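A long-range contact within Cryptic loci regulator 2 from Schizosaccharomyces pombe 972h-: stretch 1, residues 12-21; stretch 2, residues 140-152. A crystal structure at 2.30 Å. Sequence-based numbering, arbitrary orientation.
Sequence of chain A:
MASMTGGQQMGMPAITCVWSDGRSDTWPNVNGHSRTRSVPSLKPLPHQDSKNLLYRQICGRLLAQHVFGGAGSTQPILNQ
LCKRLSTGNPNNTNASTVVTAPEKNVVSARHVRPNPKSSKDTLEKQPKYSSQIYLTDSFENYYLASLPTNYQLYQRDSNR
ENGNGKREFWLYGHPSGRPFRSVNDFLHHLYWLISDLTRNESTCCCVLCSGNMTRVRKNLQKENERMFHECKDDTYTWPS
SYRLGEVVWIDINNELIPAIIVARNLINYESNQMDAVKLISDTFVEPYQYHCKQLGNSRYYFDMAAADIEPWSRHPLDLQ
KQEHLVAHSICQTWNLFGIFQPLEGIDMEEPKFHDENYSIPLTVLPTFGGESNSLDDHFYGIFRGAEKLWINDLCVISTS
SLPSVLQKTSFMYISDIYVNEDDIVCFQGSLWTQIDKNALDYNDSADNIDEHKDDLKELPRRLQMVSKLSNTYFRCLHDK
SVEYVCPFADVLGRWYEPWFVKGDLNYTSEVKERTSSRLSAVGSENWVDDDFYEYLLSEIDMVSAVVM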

ATOM      1  N   MET A  12     -25.151  13.541  -6.174  1.00 78.10           N
ATOM      2  CA  MET A  12     -25.353  12.596  -5.038  1.00 78.99           C
ATOM      3  C   MET A  12     -25.398  11.152  -5.541  1.00 63.45           C
ATOM      4  O   MET A  12     -26.477  10.618  -5.795  1.00 61.75           O
ATOM      5  N   PRO A  13     -24.233  10.522  -5.688  1.00 64.80           N
ATOM      6  CA  PRO A  13     -24.206   9.143  -6.197  1.00 61.50           C
ATOM      7  C   PRO A  13     -24.928   8.188  -5.256  1.00 59.33           C
ATOM      8  O   PRO A  13     -24.714   8.203  -4.042  1.00 59.98           O
ATOM      9  N   ALA A  14     -25.784   7.349  -5.832  1.00 62.93           N
ATOM     10  CA  ALA A  14     -26.595   6.402  -5.081  1.00 64.64           C
ATOM     11  C   ALA A  14     -26.060   4.992  -5.296  1.00 67.88           C
ATOM     12  O   ALA A  14     -25.906   4.551  -6.440  1.00 71.84           O
ATOM     13  N   ILE A  15     -25.789   4.289  -4.195  1.00 69.70           N
ATOM     14  CA  ILE A  15     -25.149   2.976  -4.224  1.00 58.62           C
ATOM     15  C   ILE A  15     -26.199   1.899  -3.998  1.00 53.58           C
ATOM     16  O   ILE A  15     -27.073   2.037  -3.133  1.00 56.61           O
ATOM     17  N   THR A  16     -26.110   0.820  -4.775  1.00 57.34           N
ATOM     18  CA  THR A  16     -26.970  -0.343  -4.617  1.00 52.12           C
ATOM     19  C   THR A  16     -26.113  -1.600  -4.543  1.00 61.11           C
ATOM     20  O   THR A  16     -25.062  -1.692  -5.183  1.00 57.27           O
ATOM     21  N   CYS A  17     -26.572  -2.567  -3.754  1.00 60.68           N
ATOM     22  CA  CYS A  17     -25.876  -3.840  -3.625  1.00 50.62           C
ATOM     23  C   CYS A  17     -26.296  -4.783  -4.745  1.00 60.73           C
ATOM     24  O   CYS A  17     -27.490  -4.947  -5.014  1.00 68.95           O
ATOM     25  N   VAL A  18     -25.311  -5.405  -5.394  1.00 59.98           N
ATOM     26  CA  VAL A  18     -25.607  -6.355  -6.461  1.00 50.56           C
ATOM     27  C   VAL A  18     -26.260  -7.610  -5.895  1.00 55.08           C
ATOM     28  O   VAL A  18     -27.194  -8.161  -6.489  1.00 63.81           O
ATOM     29  N   TRP A  19     -25.780  -8.088  -4.748  1.00 53.36           N
ATOM     30  CA  TRP A  19     -26.312  -9.295  -4.134  1.00 56.45           C
ATOM     31  C   TRP A  19     -26.404  -9.095  -2.627  1.00 54.90           C
ATOM     32  O   TRP A  19     -25.781  -8.194  -2.058  1.00 58.24           O
ATOM     33  N   SER A  20     -27.190  -9.956  -1.983  1.00 47.62           N
ATOM     34  CA  SER A  20     -27.435  -9.852  -0.553  1.00 58.42           C
ATOM     35  C   SER A  20     -27.682 -11.237   0.025  1.00 52.82           C
ATOM     36  O   SER A  20     -28.388 -12.052  -0.573  1.00 48.12           O
ATOM     37  N   ASP A  21     -27.093 -11.492   1.193  1.00 48.67           N
ATOM     38  CA  ASP A  21     -27.339 -12.711   1.948  1.00 48.23           C
ATOM     39  C   ASP A  21     -28.489 -12.561   2.936  1.00 52.39           C
ATOM     40  O   ASP A  21     -28.733 -13.476   3.731  1.00 54.87           O
ATOM     41  N   GLU A 140     -18.347  12.193   0.699  1.00 72.29           N
ATOM     42  CA  GLU A 140     -19.322  12.579   1.711  1.00 79.11           C
ATOM     43  C   GLU A 140     -20.737  12.673   1.156  1.00 73.81           C
ATOM     44  O   GLU A 140     -21.686  12.744   1.945  1.00 66.81           O
ATOM     45  N   ASN A 141     -20.903  12.667  -0.167  1.00 74.47           N
ATOM     46  CA  ASN A 141     -22.221  12.768  -0.779  1.00 70.39           C
ATOM     47  C   ASN A 141     -22.845  11.416  -1.095  1.00 70.54           C
ATOM     48  O   ASN A 141     -24.070  11.338  -1.248  1.00 64.48           O
ATOM     49  N   TYR A 142     -22.046  10.358  -1.197  1.00 68.13           N
ATOM     50  CA  TYR A 142     -22.582   9.049  -1.537  1.00 62.48           C
ATOM     51  C   TYR A 142     -23.564   8.584  -0.465  1.00 52.87           C
ATOM     52  O   TYR A 142     -23.503   8.994   0.696  1.00 64.61           O
ATOM     53  N   TYR A 143     -24.481   7.711  -0.871  1.00 57.96           N
ATOM     54  CA  TYR A 143     -25.492   7.200   0.040  1.00 55.09           C
ATOM     55  C   TYR A 143     -26.083   5.929  -0.549  1.00 55.81           C
ATOM     56  O   TYR A 143     -26.119   5.754  -1.770  1.00 62.53           O
ATOM     57  N   LEU A 144     -26.542   5.046   0.333  1.00 53.70           N
ATOM     58  CA  LEU A 144     -27.191   3.810  -0.091  1.00 52.35           C
ATOM     59  C   LEU A 144     -28.567   4.130  -0.659  1.00 68.07           C
ATOM     60  O   LEU A 144     -29.454   4.597   0.065  1.00 67.22           O
ATOM     61  N   ALA A 145     -28.747   3.889  -1.961  1.00 63.52           N
ATOM     62  CA  ALA A 145     -30.075   3.990  -2.555  1.00 59.69           C
ATOM     63  C   ALA A 145     -31.083   3.160  -1.782  1.00 59.91           C
ATOM     64  O   ALA A 145     -32.254   3.538  -1.672  1.00 63.61           O
ATOM     65  N   SER A 146     -30.646   2.029  -1.238  1.00 60.21           N
ATOM     66  CA  SER A 146     -31.538   1.089  -0.580  1.00 58.89           C
ATOM     67  C   SER A 146     -30.706   0.151   0.279  1.00 61.68           C
ATOM     68  O   SER A 146     -29.557  -0.154  -0.049  1.00 73.32           O
ATOM     69  N   LEU A 147     -31.295  -0.298   1.382  1.00 64.52           N
ATOM     70  CA  LEU A 147     -30.645  -1.308   2.194  1.00 68.29           C
ATOM     71  C   LEU A 147     -30.565  -2.619   1.414  1.00 67.35           C
ATOM     72  O   LEU A 147     -31.401  -2.884   0.546  1.00 68.84           O
ATOM     73  N   PRO A 148     -29.568  -3.455   1.697  1.00 70.19           N
ATOM     74  CA  PRO A 148     -29.479  -4.739   0.993  1.00 60.15           C
ATOM     75  C   PRO A 148     -30.765  -5.533   1.161  1.00 59.54           C
ATOM     76  O   PRO A 148     -31.372  -5.545   2.232  1.00 62.78           O
ATOM     77  N   THR A 149     -31.186  -6.182   0.075  1.00 58.25           N
ATOM     78  CA  THR A 149     -32.423  -6.953   0.073  1.00 58.35           C
ATOM     79  C   THR A 149     -32.528  -7.818   1.322  1.00 58.33           C
ATOM     80  O   THR A 149     -31.562  -8.462   1.734  1.00 55.33           O
ATOM     81  N   ASN A 150     -33.715  -7.807   1.928  1.00 55.58           N
ATOM     82  CA  ASN A 150     -34.098  -8.622   3.084  1.00 57.90           C
ATOM     83  C   ASN A 150     -33.503  -8.131   4.399  1.00 61.86           C
ATOM     84  O   ASN A 150     -33.603  -8.847   5.407  1.00 64.32           O
ATOM     85  N   TYR A 151     -32.899  -6.946   4.439  1.00 52.24           N
ATOM     86  CA  TYR A 151     -32.477  -6.333   5.691  1.00 61.24           C
ATOM     87  C   TYR A 151     -33.512  -5.304   6.132  1.00 64.02           C
ATOM     88  O   TYR A 151     -34.060  -4.567   5.307  1.00 66.15           O
ATOM     89  N   GLN A 152     -33.774  -5.261   7.438  1.00 75.25           N
ATOM     90  CA  GLN A 152     -34.786  -4.380   8.008  1.00 66.09           C
ATOM     91  C   GLN A 152     -34.184  -3.601   9.168  1.00 57.16           C
ATOM     92  O   GLN A 152     -33.560  -4.187  10.058  1.00 53.02           O
TER

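The contact between residues 12-21 and 140-152 of Cryptic loci regulator 2 is a short parallel β pairing, with aromatic packing over and beside its first residues and side-chain hydrogen bonds at the other end, and it illustrates how a few backbone hydrogen bonds can be extended by the side chains around them. Three backbone hydrogen bonds set the register: Y143 N donates to P13 O (3.2 Å), I15 N to Y143 O (2.9 Å) and A145 N to I15 O (2.8 Å). Because neighbouring residues of a strand alternate, A14 and Y143 place their side chains on one face of the sheet, while I15 and L144 share the other.

On the first face, Y143 (chi1 p, 76°) turns its ring back across the partner strand. A14 CA lies over the ring, 4.2 Å from its centroid and 22° off the normal, a CH-π contact, and A14 CB packs 3.6 Å from Y143 CZ. The small A14 side chain also meets A145, CB to CB at 3.9 Å. At the adjoining ring atom, Y143 CE1 stands 4.1 Å from CB of M12, whose side chain is m at all three chi angles and brings SD to 3.5 Å from N141 ND2.

Y142 (chi1 m) offers its ring to the proline before the strand. P13, its CB directed toward the other stretch, lays CG 3.7 Å from the Y142 ring centroid and only 14° off the normal, the nearly vertical approach typical of proline on an aromatic face. I15, in the mt rotamer, reaches the edge of the same ring, with CD1 3.8 Å from Y142 CD2. On its own face of the sheet it has a looser neighbour in L144, whose chi1 of -104° lies between wells; I15 CB and L144 CD1 are 4.3 Å apart.

Beyond A145 the direct backbone pairing gives way to a water, which accepts from C17 N at 2.6 Å and donates to S146 O at 3.1 Å. C17 (chi1 m) points toward the other stretch, and its SG rests 3.9 Å from P148 CG.

The far end is polar. S20 (chi1 t) points inward and donates from OG to T149 O at 2.6 Å, a carbonyl within the type II turn from P148 to Y151. Just after it, the CB of D21 points away, yet chi1 p carries the carboxylate back, so that OD1 accepts a 2.9 Å hydrogen bond from Y151 OH. Both S20 OG and D21 OD1 lie at the edge of the Y151 ring, near its plane.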

ATOM      1  CB  MET A  12     -26.643  12.932  -4.287  1.00 76.12           C
ATOM      2  CG  MET A  12     -26.694  14.352  -3.733  1.00 79.41           C
ATOM      3  SD  MET A  12     -25.987  14.495  -2.081  1.00115.04           S
ATOM      4  CE  MET A  12     -27.233  13.656  -1.104  1.00 83.97           C
ATOM      5  CB  PRO A  13     -22.708   8.827  -6.290  1.00 62.82           C
ATOM      6  CG  PRO A  13     -22.035  10.166  -6.339  1.00 66.46           C
ATOM      7  CD  PRO A  13     -22.876  11.057  -5.486  1.00 65.79           C
ATOM      8  CB  ALA A  14     -28.061   6.492  -5.509  1.00 61.49           C
ATOM      9  CB  ILE A  15     -24.030   2.889  -3.166  1.00 53.49           C
ATOM     10  CG1 ILE A  15     -22.883   3.839  -3.524  1.00 56.59           C
ATOM     11  CG2 ILE A  15     -23.506   1.460  -3.042  1.00 51.75           C
ATOM     12  CD1 ILE A  15     -21.893   4.058  -2.397  1.00 67.19           C
ATOM     13  CB  THR A  16     -27.974  -0.476  -5.774  1.00 57.14           C
ATOM     14  OG1 THR A  16     -28.631   0.779  -5.990  1.00 64.51           O
ATOM     15  CG2 THR A  16     -29.019  -1.542  -5.466  1.00 51.77           C
ATOM     16  CB  CYS A  17     -26.169  -4.477  -2.268  1.00 50.84           C
ATOM     17  SG  CYS A  17     -25.368  -3.659  -0.880  1.00 64.88           S
ATOM     18  CB  VAL A  18     -24.324  -6.682  -7.247  1.00 63.49           C
ATOM     19  CG1 VAL A  18     -24.535  -7.878  -8.171  1.00 68.37           C
ATOM     20  CG2 VAL A  18     -23.878  -5.469  -8.050  1.00 57.80           C
ATOM     21  CB  TRP A  19     -25.446 -10.522  -4.456  1.00 50.52           C
ATOM     22  CG  TRP A  19     -24.311 -10.732  -3.503  1.00 56.41           C
ATOM     23  CD1 TRP A  19     -23.125 -10.059  -3.475  1.00 56.07           C
ATOM     24  CD2 TRP A  19     -24.253 -11.693  -2.442  1.00 48.62           C
ATOM     25  NE1 TRP A  19     -22.333 -10.538  -2.458  1.00 59.07           N
ATOM     26  CE2 TRP A  19     -23.004 -11.541  -1.809  1.00 52.02           C
ATOM     27  CE3 TRP A  19     -25.138 -12.663  -1.963  1.00 51.65           C
ATOM     28  CZ2 TRP A  19     -22.617 -12.326  -0.724  1.00 56.78           C
ATOM     29  CZ3 TRP A  19     -24.752 -13.440  -0.885  1.00 49.79           C
ATOM     30  CH2 TRP A  19     -23.504 -13.266  -0.278  1.00 50.42           C
ATOM     31  CB  SER A  20     -28.636  -8.943  -0.258  1.00 69.63           C
ATOM     32  OG  SER A  20     -29.110  -9.140   1.063  1.00 55.31           O
ATOM     33  CB  ASP A  21     -26.069 -13.127   2.698  1.00 50.88           C
ATOM     34  CG  ASP A  21     -25.713 -12.168   3.818  1.00 63.00           C
ATOM     35  OD1 ASP A  21     -26.099 -10.981   3.736  1.00 58.98           O
ATOM     36  OD2 ASP A  21     -25.047 -12.598   4.782  1.00 54.47           O
ATOM     37  CB  GLU A 140     -18.926  13.918   2.341  1.00 78.77           C
ATOM     38  CG  GLU A 140     -17.646  13.862   3.163  1.00 95.52           C
ATOM     39  CD  GLU A 140     -17.535  15.004   4.155  1.00114.46           C
ATOM     40  OE1 GLU A 140     -17.864  16.151   3.785  1.00109.95           O
ATOM     41  OE2 GLU A 140     -17.127  14.753   5.309  1.00107.67           O
ATOM     42  CB  ASN A 141     -22.142  13.589  -2.070  1.00 77.45           C
ATOM     43  CG  ASN A 141     -22.238  15.079  -1.822  1.00 78.98           C
ATOM     44  OD1 ASN A 141     -21.777  15.583  -0.798  1.00 76.75           O
ATOM     45  ND2 ASN A 141     -22.851  15.794  -2.757  1.00 91.03           N
ATOM     46  CB  TYR A 142     -21.458   8.025  -1.692  1.00 61.13           C
ATOM     47  CG  TYR A 142     -20.590   8.223  -2.918  1.00 63.06           C
ATOM     48  CD1 TYR A 142     -19.911   9.414  -3.128  1.00 64.12           C
ATOM     49  CD2 TYR A 142     -20.437   7.209  -3.857  1.00 63.94           C
ATOM     50  CE1 TYR A 142     -19.110   9.595  -4.239  1.00 74.39           C
ATOM     51  CE2 TYR A 142     -19.638   7.381  -4.972  1.00 58.83           C
ATOM     52  CZ  TYR A 142     -18.978   8.577  -5.158  1.00 64.45           C
ATOM     53  OH  TYR A 142     -18.182   8.758  -6.265  1.00 70.98           O
ATOM     54  CB  TYR A 143     -26.594   8.235   0.291  1.00 56.96           C
ATOM     55  CG  TYR A 143     -27.577   8.370  -0.849  1.00 52.79           C
ATOM     56  CD1 TYR A 143     -27.309   9.200  -1.929  1.00 60.34           C
ATOM     57  CD2 TYR A 143     -28.775   7.667  -0.842  1.00 53.40           C
ATOM     58  CE1 TYR A 143     -28.208   9.326  -2.972  1.00 59.38           C
ATOM     59  CE2 TYR A 143     -29.677   7.786  -1.878  1.00 56.48           C
ATOM     60  CZ  TYR A 143     -29.391   8.617  -2.941  1.00 58.30           C
ATOM     61  OH  TYR A 143     -30.291   8.735  -3.976  1.00 64.95           O
ATOM     62  CB  LEU A 144     -27.302   2.839   1.081  1.00 53.88           C
ATOM     63  CG  LEU A 144     -26.320   1.666   1.089  1.00 64.32           C
ATOM     64  CD1 LEU A 144     -24.881   2.150   0.973  1.00 65.49           C
ATOM     65  CD2 LEU A 144     -26.506   0.835   2.350  1.00 57.92           C
ATOM     66  CB  ALA A 145     -30.044   3.525  -4.013  1.00 62.29           C
ATOM     67  CB  SER A 146     -32.352   0.291  -1.604  1.00 58.17           C
ATOM     68  OG  SER A 146     -33.041  -0.781  -0.987  1.00 67.44           O
ATOM     69  CB  LEU A 147     -31.406  -1.528   3.498  1.00 59.21           C
ATOM     70  CG  LEU A 147     -31.265  -0.441   4.564  1.00 65.01           C
ATOM     71  CD1 LEU A 147     -32.303  -0.650   5.654  1.00 64.36           C
ATOM     72  CD2 LEU A 147     -29.863  -0.432   5.155  1.00 56.70           C
ATOM     73  CB  PRO A 148     -28.288  -5.438   1.662  1.00 62.89           C
ATOM     74  CG  PRO A 148     -27.521  -4.348   2.338  1.00 66.50           C
ATOM     75  CD  PRO A 148     -28.515  -3.304   2.715  1.00 63.90           C
ATOM     76  CB  THR A 149     -32.491  -7.830  -1.184  1.00 59.06           C
ATOM     77  OG1 THR A 149     -32.573  -6.993  -2.345  1.00 62.91           O
ATOM     78  CG2 THR A 149     -33.703  -8.763  -1.149  1.00 53.54           C
ATOM     79  CB  ASN A 150     -33.731 -10.099   2.897  1.00 59.94           C
ATOM     80  CG  ASN A 150     -34.667 -10.812   1.941  1.00 75.29           C
ATOM     81  OD1 ASN A 150     -35.339 -10.181   1.126  1.00 84.25           O
ATOM     82  ND2 ASN A 150     -34.724 -12.134   2.045  1.00 76.04           N
ATOM     83  CB  TYR A 151     -31.104  -5.670   5.552  1.00 58.63           C
ATOM     84  CG  TYR A 151     -29.943  -6.636   5.660  1.00 64.27           C
ATOM     85  CD1 TYR A 151     -29.533  -7.388   4.567  1.00 65.10           C
ATOM     86  CD2 TYR A 151     -29.257  -6.796   6.858  1.00 58.66           C
ATOM     87  CE1 TYR A 151     -28.474  -8.272   4.663  1.00 58.17           C
ATOM     88  CE2 TYR A 151     -28.196  -7.677   6.965  1.00 54.97           C
ATOM     89  CZ  TYR A 151     -27.808  -8.413   5.864  1.00 63.85           C
ATOM     90  OH  TYR A 151     -26.753  -9.293   5.961  1.00 52.85           O
ATOM     91  CB  GLN A 152     -36.007  -5.177   8.480  1.00 69.32           C
ATOM     92  CG  GLN A 152     -37.166  -4.318   8.963  1.00 84.62           C
ATOM     93  CD  GLN A 152     -37.770  -3.474   7.861  1.00 87.16           C
ATOM     94  OE1 GLN A 152     -37.782  -2.245   7.941  1.00 86.14           O
ATOM     95  NE2 GLN A 152     -38.280  -4.128   6.825  1.00 78.35           N
TER
HETATM   96  O   HOH W   1     -28.478  -2.310  -1.964  1.00 59.87           O